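Local coordinates for protein porin (Pseudomonas aeruginosa, PDB 3T24) that forms an OprD-family beta-barrel channel in the bacterial outer membrane that probably passes small carboxylate-bearing substrates, at residues Asn128-Leu133 with Asn161-Ser166. Numbering follows the deposited sequence.
Sequences NDSRLL and NQRDSS. With SO4 (sulfate ion), chain F.
With CG between its backbone N and carbonyl carbon (chi1 56°) and the chain extended from there to NE, Arg163 reaches straight across to Asn128 and Arg131; Arg131, with CG anti to its carbonyl carbon (chi1 -60°), lays that CG over one face of the Arg163 guanidinium, 3.0 Å from NH1. The two guanidinium planes lie 35° apart, overlapping near their rims, and a sulfate ion, probably from the crystallisation liquor, sits at the edge of both. Arg131 NE donates almost straight to sulfate O2 (2.6 Å), and its NH2 likewise to O3. Arg163 NH1 and NH2 both give bonds to O4, each 2.6 Å long. Arg391 adds another bond to the anion. Both segments belong to loops between barrel strands, and such a basic cluster is consistent with the carboxylate preference of OprD-family channels. Asn128 OD1 accepts from Arg163 NH1 (2.9 Å) on one face of its amide plane and from Ser130 N on the other, the latter bond forming an Asx turn; Asn128 ND2 bonds Ser130 OG and also Asp292. Beside Leu133, a water takes the N-H of that residue and donates to Arg163 O (2.8 Å), bridging the backbones at the second residue of the Gln162-Ser165 type I turn.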
loop_
_atom_site.group_PDB
_atom_site.type_symbol
_atom_site.label_atom_id
_atom_site.label_comp_id
_atom_site.label_asym_id
_atom_site.label_seq_id
_atom_site.Cartn_x
_atom_site.Cartn_y
_atom_site.Cartn_z
ATOM N N ASN A 128 1.891 0.534 4.587
ATOM C CA ASN A 128 1.447 1.881 4.280
ATOM C C ASN A 128 2.588 2.890 4.098
ATOM O O ASN A 128 3.558 2.892 4.864
ATOM C CB ASN A 128 0.510 2.419 5.348
ATOM C CG ASN A 128 0.014 3.794 4.991
ATOM O OD1 ASN A 128 0.584 4.795 5.413
ATOM N ND2 ASN A 128 -1.017 3.853 4.164
ATOM N N ASP A 129 2.462 3.745 3.084
ATOM C CA ASP A 129 3.348 4.897 2.957
ATOM C C ASP A 129 2.651 6.093 2.307
ATOM O O ASP A 129 3.184 6.729 1.408
ATOM C CB ASP A 129 4.644 4.550 2.208
ATOM C CG ASP A 129 5.645 5.699 2.234
ATOM O OD1 ASP A 129 5.427 6.627 3.056
ATOM O OD2 ASP A 129 6.639 5.668 1.455
ATOM N N SER A 130 1.472 6.414 2.802
ATOM C CA SER A 130 0.669 7.467 2.227
ATOM C C SER A 130 0.719 8.723 3.088
ATOM O O SER A 130 0.303 9.786 2.638
ATOM C CB SER A 130 -0.786 6.995 2.080
ATOM O OG SER A 130 -1.360 6.768 3.359
ATOM N N ARG A 131 1.202 8.601 4.325
ATOM C CA ARG A 131 1.343 9.757 5.233
ATOM C C ARG A 131 2.762 10.336 5.189
ATOM O O ARG A 131 3.385 10.375 4.138
ATOM C CB ARG A 131 1.022 9.370 6.679
ATOM C CG ARG A 131 -0.370 8.844 6.911
ATOM C CD ARG A 131 -1.421 9.867 6.578
ATOM N NE ARG A 131 -2.744 9.256 6.575
ATOM C CZ ARG A 131 -3.640 9.408 7.544
ATOM N NH1 ARG A 131 -3.359 10.174 8.597
ATOM N NH2 ARG A 131 -4.821 8.802 7.449
ATOM N N LEU A 132 3.282 10.770 6.337
ATOM C CA LEU A 132 4.610 11.404 6.364
ATOM C C LEU A 132 5.754 10.386 6.304
ATOM O O LEU A 132 6.664 10.508 5.506
ATOM C CB LEU A 132 4.770 12.278 7.611
ATOM C CG LEU A 132 6.024 13.165 7.646
ATOM C CD1 LEU A 132 6.006 14.233 6.535
ATOM C CD2 LEU A 132 6.199 13.830 9.030
ATOM N N LEU A 133 5.681 9.399 7.184
ATOM C CA LEU A 133 6.702 8.389 7.338
ATOM C C LEU A 133 6.097 7.009 7.040
ATOM O O LEU A 133 4.938 6.735 7.365
ATOM C CB LEU A 133 7.232 8.429 8.773
ATOM C CG LEU A 133 7.729 9.793 9.286
ATOM C CD1 LEU A 133 8.281 9.673 10.708
ATOM C CD2 LEU A 133 8.778 10.415 8.360
ATOM N N ASN A 161 6.153 -0.972 12.997
ATOM C CA ASN A 161 6.387 0.389 13.442
ATOM C C ASN A 161 5.496 1.225 12.580
ATOM O O ASN A 161 5.789 1.446 11.392
ATOM C CB ASN A 161 7.854 0.815 13.291
ATOM C CG ASN A 161 8.118 2.231 13.842
ATOM O OD1 ASN A 161 7.356 3.167 13.573
ATOM N ND2 ASN A 161 9.191 2.381 14.627
ATOM N N GLN A 162 4.383 1.644 13.169
ATOM C CA GLN A 162 3.364 2.357 12.428
ATOM C C GLN A 162 3.896 3.721 12.011
ATOM O O GLN A 162 4.835 4.251 12.602
ATOM C CB GLN A 162 2.098 2.503 13.269
ATOM C CG GLN A 162 1.535 1.188 13.799
ATOM C CD GLN A 162 0.952 0.298 12.701
ATOM O OE1 GLN A 162 1.169 0.537 11.516
ATOM N NE2 GLN A 162 0.204 -0.736 13.101
ATOM N N ARG A 163 3.284 4.287 10.986
ATOM C CA ARG A 163 3.731 5.543 10.399
ATOM C C ARG A 163 3.788 6.734 11.375
ATOM O O ARG A 163 4.617 7.625 11.230
ATOM C CB ARG A 163 2.785 5.874 9.259
ATOM C CG ARG A 163 1.335 5.929 9.711
ATOM C CD ARG A 163 0.443 6.252 8.555
ATOM N NE ARG A 163 -0.970 6.330 8.924
ATOM C CZ ARG A 163 -1.953 6.290 8.031
ATOM N NH1 ARG A 163 -1.642 6.158 6.750
ATOM N NH2 ARG A 163 -3.238 6.357 8.405
ATOM N N ASP A 164 2.892 6.761 12.355
ATOM C CA ASP A 164 2.815 7.890 13.286
ATOM C C ASP A 164 3.496 7.545 14.611
ATOM O O ASP A 164 3.424 8.299 15.576
ATOM C CB ASP A 164 1.353 8.192 13.560
ATOM C CG ASP A 164 0.612 6.973 14.092
ATOM O OD1 ASP A 164 0.530 6.828 15.333
ATOM O OD2 ASP A 164 0.142 6.144 13.273
ATOM N N SER A 165 4.149 6.393 14.651
ATOM C CA SER A 165 4.681 5.840 15.892
ATOM C C SER A 165 6.204 5.967 16.010
ATOM O O SER A 165 6.889 6.308 15.047
ATOM C CB SER A 165 4.258 4.370 16.007
ATOM O OG SER A 165 4.899 3.724 17.092
ATOM N N SER A 166 6.735 5.677 17.193
ATOM C CA SER A 166 8.168 5.808 17.412
ATOM C C SER A 166 8.896 4.508 17.712
ATOM O O SER A 166 10.127 4.458 17.652
ATOM C CB SER A 166 8.459 6.832 18.493
ATOM O OG SER A 166 8.369 8.122 17.945
HETATM S S SO4 F . -4.389 6.647 4.886
HETATM O O1 SO4 F . -4.616 5.763 3.745
HETATM O O2 SO4 F . -3.263 7.541 4.632
HETATM O O3 SO4 F . -5.545 7.495 5.152
HETATM O O4 SO4 F . -4.113 5.800 6.049
HETATM O O HOH W 1 3.632 9.528 9.361
#